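Fiber (Human adenovirus 26, PDB 6FJN) forms the trimeric knob at the tip of the adenovirus fiber, a capsid protein through which the virus attaches to receptors on host cells. Local coordinates at residues I142-E147 against F176-L181; T7-P12 against D21-L26. All coordinates share one frame; numbering follows the deposited sequence. Where two conformers were deposited one is given.

Interaction 1: residues I142-E147 against F176-L181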
ATOM      1  N   ILE A 142     -11.648   5.100  -1.099  1.00  5.33           N
ATOM      2  CA  ILE A 142     -11.919   4.218  -2.235  1.00  5.76           C
ATOM      3  C   ILE A 142     -13.010   3.271  -1.802  1.00  6.05           C
ATOM      4  O   ILE A 142     -12.878   2.633  -0.760  1.00  6.69           O
ATOM      5  CB  ILE A 142     -10.688   3.466  -2.700  1.00  6.06           C
ATOM      6  CG1 ILE A 142      -9.509   4.430  -2.886  1.00  6.72           C
ATOM      7  CG2 ILE A 142     -11.006   2.712  -3.979  1.00  6.79           C
ATOM      8  CD1 ILE A 142      -8.220   3.782  -3.333  1.00  7.54           C
ATOM      9  N   ALA A 143     -14.087   3.156  -2.590  1.00  6.20           N
ATOM     10  CA  ALA A 143     -15.199   2.286  -2.242  1.00  6.59           C
ATOM     11  C   ALA A 143     -15.474   1.324  -3.348  1.00  6.52           C
ATOM     12  O   ALA A 143     -15.496   1.709  -4.528  1.00  6.76           O
ATOM     13  CB  ALA A 143     -16.461   3.089  -1.917  1.00  7.14           C
ATOM     14  N   PHE A 144     -15.752   0.071  -2.981  1.00  6.90           N
ATOM     15  CA  PHE A 144     -15.975  -1.001  -3.935  1.00  7.34           C
ATOM     16  C   PHE A 144     -17.414  -1.465  -3.916  1.00  7.54           C
ATOM     17  O   PHE A 144     -17.945  -1.864  -2.866  1.00  8.01           O
ATOM     18  CB  PHE A 144     -15.057  -2.186  -3.591  1.00  7.81           C
ATOM     19  CG  PHE A 144     -13.598  -1.787  -3.628  1.00  8.03           C
ATOM     20  CD1 PHE A 144     -12.955  -1.543  -4.830  1.00  8.34           C
ATOM     21  CD2 PHE A 144     -12.874  -1.607  -2.478  1.00 10.13           C
ATOM     22  CE1 PHE A 144     -11.659  -1.107  -4.888  1.00  9.03           C
ATOM     23  CE2 PHE A 144     -11.541  -1.171  -2.527  1.00 10.31           C
ATOM     24  CZ  PHE A 144     -10.968  -0.916  -3.746  1.00  9.89           C
ATOM     25  N   ASN A 145     -18.035  -1.443  -5.108  1.00  7.71           N
ATOM     26  CA  ASN A 145     -19.382  -1.982  -5.336  1.00  8.59           C
ATOM     27  C   ASN A 145     -20.476  -1.326  -4.519  1.00  9.15           C
ATOM     28  O   ASN A 145     -21.511  -1.912  -4.283  1.00 10.66           O
ATOM     29  CB  ASN A 145     -19.427  -3.508  -5.192  1.00  8.95           C
ATOM     30  CG  ASN A 145     -18.529  -4.227  -6.153  1.00  8.72           C
ATOM     31  OD1 ASN A 145     -18.105  -5.401  -5.832  1.00 10.23           O
ATOM     32  ND2 ASN A 145     -18.216  -3.674  -7.270  1.00  8.11           N
ATOM     33  N   GLN A 146     -20.255  -0.072  -4.115  1.00  9.36           N
ATOM     34  CA  GLN A 146     -21.250   0.627  -3.304  1.00 10.53           C
ATOM     35  C   GLN A 146     -22.204   1.480  -4.116  1.00 11.78           C
ATOM     36  O   GLN A 146     -23.170   1.998  -3.564  1.00 14.93           O
ATOM     37  CB  GLN A 146     -20.587   1.436  -2.184  1.00 10.75           C
ATOM     38  CG  GLN A 146     -19.742   0.552  -1.258  1.00 10.64           C
ATOM     39  CD  GLN A 146     -20.538  -0.624  -0.748  1.00 11.55           C
ATOM     40  OE1 GLN A 146     -21.539  -0.441  -0.026  1.00 13.81           O
ATOM     41  NE2 GLN A 146     -20.231  -1.803  -1.203  1.00 11.22           N
ATOM     42  N   GLU A 147     -22.009   1.609  -5.428  1.00 11.54           N
ATOM     43  CA  GLU A 147     -22.924   2.323  -6.278  1.00 12.29           C
ATOM     44  C   GLU A 147     -24.012   1.400  -6.802  1.00 13.73           C
ATOM     45  O   GLU A 147     -23.789   0.245  -7.079  1.00 14.19           O
ATOM     46  CB  GLU A 147     -22.199   2.934  -7.468  1.00 12.05           C
ATOM     47  CG  GLU A 147     -21.104   3.926  -7.033  1.00 11.82           C
ATOM     48  CD  GLU A 147     -21.655   5.066  -6.212  1.00 12.50           C
ATOM     49  OE1 GLU A 147     -22.564   5.777  -6.709  1.00 14.33           O
ATOM     50  OE2 GLU A 147     -21.147   5.345  -5.116  1.00 13.75           O
ATOM     51  N   PHE A 176      -1.463   7.111  -4.946  1.00  5.70           N
ATOM     52  CA  PHE A 176      -1.887   6.215  -3.878  1.00  5.88           C
ATOM     53  C   PHE A 176      -1.997   4.787  -4.379  1.00  5.59           C
ATOM     54  O   PHE A 176      -2.679   4.521  -5.397  1.00  6.19           O
ATOM     55  CB  PHE A 176      -3.244   6.672  -3.338  1.00  6.24           C
ATOM     56  CG  PHE A 176      -3.676   5.900  -2.109  1.00  6.66           C
ATOM     57  CD1 PHE A 176      -3.037   6.073  -0.911  1.00  7.46           C
ATOM     58  CD2 PHE A 176      -4.731   4.984  -2.174  1.00  6.98           C
ATOM     59  CE1 PHE A 176      -3.418   5.388   0.193  1.00  8.45           C
ATOM     60  CE2 PHE A 176      -5.128   4.264  -1.066  1.00  7.78           C
ATOM     61  CZ  PHE A 176      -4.449   4.454   0.118  1.00  8.20           C
ATOM     62  N   THR A 177      -1.339   3.877  -3.683  1.00  6.06           N
ATOM     63  CA  THR A 177      -1.353   2.458  -3.993  1.00  6.73           C
ATOM     64  C   THR A 177      -2.361   1.755  -3.108  1.00  6.05           C
ATOM     65  O   THR A 177      -2.491   2.070  -1.896  1.00  6.22           O
ATOM     66  CB  THR A 177       0.026   1.864  -3.815  1.00  8.15           C
ATOM     67  OG1 THR A 177       0.845   2.436  -4.873  1.00 11.16           O
ATOM     68  CG2 THR A 177       0.118   0.393  -3.931  1.00  9.07           C
ATOM     69  N   PHE A 178      -3.058   0.775  -3.671  1.00  6.21           N
ATOM     70  CA  PHE A 178      -4.072   0.031  -2.935  1.00  6.46           C
ATOM     71  C   PHE A 178      -4.251  -1.325  -3.553  1.00  6.41           C
ATOM     72  O   PHE A 178      -3.670  -1.608  -4.642  1.00  7.05           O
ATOM     73  CB  PHE A 178      -5.396   0.816  -2.915  1.00  6.54           C
ATOM     74  CG  PHE A 178      -6.010   1.049  -4.263  1.00  6.62           C
ATOM     75  CD1 PHE A 178      -5.578   2.077  -5.080  1.00  6.74           C
ATOM     76  CD2 PHE A 178      -7.048   0.248  -4.710  1.00  7.00           C
ATOM     77  CE1 PHE A 178      -6.170   2.305  -6.312  1.00  7.23           C
ATOM     78  CE2 PHE A 178      -7.632   0.455  -5.956  1.00  7.54           C
ATOM     79  CZ  PHE A 178      -7.190   1.514  -6.756  1.00  7.39           C
ATOM     80  N   SER A 179      -5.018  -2.204  -2.938  1.00  6.59           N
ATOM     81  CA  SER A 179      -5.390  -3.447  -3.583  1.00  7.22           C
ATOM     82  C   SER A 179      -6.805  -3.809  -3.209  1.00  7.09           C
ATOM     83  O   SER A 179      -7.383  -3.231  -2.254  1.00  7.49           O
ATOM     84  CB  SER A 179      -4.452  -4.599  -3.225  1.00  8.06           C
ATOM     85  OG  SER A 179      -4.683  -5.070  -1.905  1.00  8.48           O
ATOM     86  N   TYR A 180      -7.390  -4.747  -3.946  1.00  7.34           N
ATOM     87  CA  TYR A 180      -8.697  -5.299  -3.612  1.00  7.82           C
ATOM     88  C   TYR A 180      -8.842  -6.658  -4.168  1.00  8.29           C
ATOM     89  O   TYR A 180      -8.182  -7.051  -5.137  1.00  8.48           O
ATOM     90  CB  TYR A 180      -9.852  -4.360  -4.096  1.00  7.68           C
ATOM     91  CG  TYR A 180      -9.841  -4.121  -5.605  1.00  7.55           C
ATOM     92  CD1 TYR A 180     -10.591  -4.958  -6.456  1.00  7.94           C
ATOM     93  CD2 TYR A 180      -9.157  -3.078  -6.170  1.00  7.19           C
ATOM     94  CE1 TYR A 180     -10.626  -4.727  -7.809  1.00  7.81           C
ATOM     95  CE2 TYR A 180      -9.191  -2.835  -7.543  1.00  7.31           C
ATOM     96  CZ  TYR A 180      -9.937  -3.665  -8.356  1.00  7.37           C
ATOM     97  OH  TYR A 180      -9.891  -3.391  -9.703  1.00  7.93           O
ATOM     98  N   LEU A 181      -9.749  -7.421  -3.554  1.00  9.27           N
ATOM     99  CA  LEU A 181     -10.064  -8.768  -3.987  1.00 10.10           C
ATOM    100  C   LEU A 181     -10.909  -8.732  -5.241  1.00  9.87           C
ATOM    101  O   LEU A 181     -11.810  -7.938  -5.354  1.00  9.61           O
ATOM    102  CB  LEU A 181     -10.833  -9.512  -2.890  1.00 11.16           C
ATOM    103  CG  LEU A 181     -10.012 -10.002  -1.700  1.00 13.01           C
ATOM    104  CD1 LEU A 181      -9.075  -9.043  -1.020  1.00 13.49           C
ATOM    105  CD2 LEU A 181     -10.969 -10.649  -0.688  1.00 14.27           C
TER
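Phe-144 meets Tyr-180 ring to ring, and its CE1 atom lies 3.4 Å from Tyr-180 CD2. The planes are inclined at 36° with centroids 4.8 Å apart, neither parallel nor perpendicular. Tyr-180 also lays its CB over one face of the Phe-144 ring, 3.9 Å from the centroid, a CH-pi contact. Tyr-180 CG lies between its own backbone N and carbonyl carbon, and the hydroxyl bonds to the carbonyl of Phe-101. Two residues earlier on the same strand as Phe-144, Ile-142 repeats the theme with an aliphatic tip: CD1 sits over one face of the Phe-178 ring, 3.7 Å from the ring centroid and 17° off the normal. The same methyl lies at the edge of Phe-176, 3.9 Å from its CE2, so one methyl touches a ring face and a ring edge. Phe-144 CZ closes the row against Phe-178 CD2 at 4.2 Å. Ile-124 of strand 123-129 packs against both Phe-144 and Phe-178. The two strands run nearly parallel, at 11°, with axes 9.8 Å apart, and side chains alone join them: face-to-face packing of two beta-sheets, as in the antiparallel beta-sandwich of the adenovirus knob.

Interaction 2: residues T7-P12 against D21-L26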
ATOM      1  N   THR A   7      -3.823   5.099 -19.278  1.00 15.16           N
ATOM      2  CA  THR A   7      -2.566   5.560 -19.860  1.00 16.87           C
ATOM      3  C   THR A   7      -1.978   6.586 -18.873  1.00 16.48           C
ATOM      4  O   THR A   7      -2.700   7.224 -18.069  1.00 15.13           O
ATOM      5  CB  THR A   7      -2.620   6.193 -21.267  1.00 18.63           C
ATOM      6  OG1 THR A   7      -3.022   7.565 -21.189  1.00 19.18           O
ATOM      7  CG2 THR A   7      -3.452   5.394 -22.265  1.00 19.96           C
ATOM      8  N   PRO A   8      -0.666   6.778 -18.968  1.00 18.03           N
ATOM      9  CA  PRO A   8       0.012   7.664 -18.019  1.00 17.83           C
ATOM     10  C   PRO A   8       0.219   9.081 -18.541  1.00 18.19           C
ATOM     11  O   PRO A   8       1.057   9.799 -18.006  1.00 18.27           O
ATOM     12  CB  PRO A   8       1.393   6.993 -17.909  1.00 18.70           C
ATOM     13  CG  PRO A   8       1.635   6.419 -19.241  1.00 20.56           C
ATOM     14  CD  PRO A   8       0.284   5.891 -19.662  1.00 19.82           C
ATOM     15  N   ASP A   9      -0.478   9.499 -19.594  1.00 19.09           N
ATOM     16  CA  ASP A   9      -0.302  10.869 -20.101  1.00 20.21           C
ATOM     17  C   ASP A   9      -1.093  11.830 -19.224  1.00 19.51           C
ATOM     18  O   ASP A   9      -1.605  11.417 -18.198  1.00 17.67           O
ATOM     19  CB  ASP A   9      -0.698  10.949 -21.588  1.00 21.47           C
ATOM     20  CG  ASP A   9      -2.198  10.717 -21.863  1.00 21.03           C
ATOM     21  OD1 ASP A   9      -3.025  10.847 -20.956  1.00 20.46           O
ATOM     22  OD2 ASP A   9      -2.561  10.492 -23.049  1.00 23.45           O
ATOM     23  N   THR A  10      -1.171  13.111 -19.626  1.00 20.90           N
ATOM     24  CA  THR A  10      -1.946  14.085 -18.875  1.00 21.58           C
ATOM     25  C   THR A  10      -3.172  14.597 -19.642  1.00 20.77           C
ATOM     26  O   THR A  10      -3.707  15.662 -19.296  1.00 22.35           O
ATOM     27  CB  THR A  10      -1.057  15.261 -18.410  1.00 24.44           C
ATOM     28  OG1 THR A  10      -0.365  15.840 -19.520  1.00 27.95           O
ATOM     29  CG2 THR A  10      -0.078  14.764 -17.349  1.00 24.99           C
ATOM     30  N   SER A  11      -3.649  13.842 -20.626  0.50 20.45           N
ATOM     31  CA  SER A  11      -4.780  14.289 -21.425  0.50 20.18           C
ATOM     32  C   SER A  11      -6.109  14.077 -20.697  0.50 18.49           C
ATOM     33  O   SER A  11      -6.386  12.947 -20.295  0.50 18.03           O
ATOM     34  CB  SER A  11      -4.813  13.523 -22.720  0.50 21.07           C
ATOM     35  OG  SER A  11      -5.937  13.923 -23.483  0.50 22.21           O
ATOM     36  N   PRO A  12      -6.944  15.152 -20.593  1.00 17.97           N
ATOM     37  CA  PRO A  12      -8.072  15.075 -19.630  1.00 15.84           C
ATOM     38  C   PRO A  12      -9.026  13.981 -20.032  1.00 14.25           C
ATOM     39  O   PRO A  12      -9.334  13.785 -21.202  1.00 15.70           O
ATOM     40  CB  PRO A  12      -8.757  16.424 -19.697  1.00 17.15           C
ATOM     41  CG  PRO A  12      -7.729  17.331 -20.242  1.00 18.70           C
ATOM     42  CD  PRO A  12      -6.803  16.511 -21.105  1.00 19.24           C
ATOM     43  N   ASP A  21     -12.556  17.948 -17.259  1.00 13.08           N
ATOM     44  CA  ASP A  21     -11.812  18.995 -16.567  1.00 12.70           C
ATOM     45  C   ASP A  21     -10.594  18.498 -15.849  1.00 11.42           C
ATOM     46  O   ASP A  21      -9.862  19.327 -15.261  1.00 11.49           O
ATOM     47  CB  ASP A  21     -12.730  19.763 -15.597  1.00 12.84           C
ATOM     48  CG  ASP A  21     -13.222  18.976 -14.414  1.00 12.12           C
ATOM     49  OD1 ASP A  21     -12.920  17.810 -14.335  1.00 10.87           O
ATOM     50  OD2 ASP A  21     -13.958  19.612 -13.587  1.00 12.69           O
ATOM     51  N   SER A  22     -10.335  17.206 -15.904  1.00 10.71           N
ATOM     52  CA  SER A  22      -9.320  16.611 -15.031  1.00  9.96           C
ATOM     53  C   SER A  22      -8.715  15.375 -15.662  1.00  9.68           C
ATOM     54  O   SER A  22      -9.324  14.783 -16.588  1.00 10.61           O
ATOM     55  CB  SER A  22      -9.948  16.297 -13.673  1.00  9.32           C
ATOM     56  OG  SER A  22     -11.079  15.453 -13.768  1.00 10.03           O
ATOM     57  N   LYS A  23      -7.533  14.971 -15.184  1.00  9.64           N
ATOM     58  CA  LYS A  23      -6.900  13.729 -15.543  1.00 10.02           C
ATOM     59  C   LYS A  23      -6.919  12.846 -14.312  1.00  8.84           C
ATOM     60  O   LYS A  23      -6.248  13.133 -13.309  1.00  8.26           O
ATOM     61  CB  LYS A  23      -5.408  13.913 -16.018  1.00 11.20           C
ATOM     62  CG  LYS A  23      -4.600  12.570 -16.146  1.00 12.13           C
ATOM     63  CD  LYS A  23      -4.888  11.738 -17.408  1.00 13.56           C
ATOM     64  CE  LYS A  23      -4.337  10.303 -17.356  1.00 14.01           C
ATOM     65  NZ  LYS A  23      -4.153   9.718 -18.691  1.00 15.62           N
ATOM     66  N   LEU A  24      -7.648  11.745 -14.423  1.00  8.69           N
ATOM     67  CA  LEU A  24      -7.519  10.627 -13.483  1.00  8.20           C
ATOM     68  C   LEU A  24      -6.446   9.709 -13.999  1.00  8.07           C
ATOM     69  O   LEU A  24      -6.563   9.192 -15.120  1.00  9.93           O
ATOM     70  CB  LEU A  24      -8.844   9.867 -13.412  1.00  8.33           C
ATOM     71  CG  LEU A  24      -8.866   8.724 -12.384  1.00  8.59           C
ATOM     72  CD1 LEU A  24      -8.901   9.232 -10.961  1.00  8.50           C
ATOM     73  CD2 LEU A  24     -10.033   7.760 -12.628  1.00  8.90           C
ATOM     74  N   THR A  25      -5.369   9.507 -13.229  1.00  7.54           N
ATOM     75  CA  THR A  25      -4.369   8.517 -13.573  1.00  8.17           C
ATOM     76  C   THR A  25      -4.681   7.276 -12.778  1.00  7.63           C
ATOM     77  O   THR A  25      -4.605   7.313 -11.559  1.00  8.58           O
ATOM     78  CB  THR A  25      -2.946   9.000 -13.313  1.00  9.11           C
ATOM     79  OG1 THR A  25      -2.739  10.244 -13.972  1.00  9.86           O
ATOM     80  CG2 THR A  25      -1.912   8.001 -13.815  1.00 10.59           C
ATOM     81  N   LEU A  26      -5.084   6.197 -13.439  1.00  7.61           N
ATOM     82  CA  LEU A  26      -5.487   4.985 -12.742  1.00  7.43           C
ATOM     83  C   LEU A  26      -4.910   3.795 -13.469  1.00  7.53           C
ATOM     84  O   LEU A  26      -5.129   3.652 -14.678  1.00  8.36           O
ATOM     85  CB  LEU A  26      -7.020   4.865 -12.633  1.00  7.52           C
ATOM     86  CG  LEU A  26      -7.525   3.596 -11.951  1.00  7.44           C
ATOM     87  CD1 LEU A  26      -7.095   3.514 -10.524  1.00  7.15           C
ATOM     88  CD2 LEU A  26      -9.051   3.557 -12.088  1.00  7.64           C
TER
HETATM   89  O   HOH W   1      -6.264  10.023 -20.387  1.00 19.37           O
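The carboxylate of Asp-9 is the flat group that meets Lys-23, and its OD1 is gripped from opposite faces of its plane. Lys-23 NZ comes to 2.8 Å from Asp-9 OD1 on the anti side, 32° out of the carboxylate plane, in a hydrogen-bonded salt bridge. From the other face the backbone N of Ser-11 donates to the same OD1 at 3.1 Å, steeply above the plane, closing an Asx turn. These two donors should limit rotation of the carboxylate and probably favour its charged form. The Thr-7 peptide is the second flat group: Lys-23 NZ donates to Thr-7 O at 3.0 Å from above the carbonyl plane, 54° out of it, rather than along a lone pair. A water accepts from Lys-23 NZ at 2.7 Å and can donate to Ser-11 O, which would tie the ammonium to a further loop carbonyl.

Lys-23 reaches these acceptors through a chain that leaves with CG anti to the backbone N and bends at chi2 (78°). Its methylenes run alongside the loop backbone, CD lying 3.5 Å from Ser-11 O and CE 3.1 Å from Asp-9 O. At the far end of segment 7-12, Pro-12 rests on the strand backbone, its CA 3.3 Å from Ser-22 O.

The loop segment 7-12 thus arches over the start of strand 22-31 on its way from strand 3-5. Strand 22-31 is itself hydrogen-bonded to strand 34-43, with Lys-23 paired to Leu-42 and Thr-25 to Ser-40, while Leu-24 packs on Leu-63 of strand 58-65. Arg-121 of the third subunit binds Thr-25 OG1 and Asp-9 O, so the loop and strand also border a subunit interface.

Overall arrangement
Interaction 1 is buried, apolar and aromatic, joining strands of the two different sheets through side chains; interaction 2 is only partly buried and polar, fastening a loop to a strand through a lysine ammonium. Their centres lie 19 Å apart, on opposite sides of the chain's centre, yet they share a sheet: strands 22-31 and 176-181 both flank strand 34-43. Phe-178 CZ and Leu-26 CD1, 4.3 Å apart, join the two contacts directly by packing. Both also approach subunit interfaces. Ser-179 bonds to Thr-177 of the second subunit, whereas segments 7-12 and 21-26 share Arg-121 of the third.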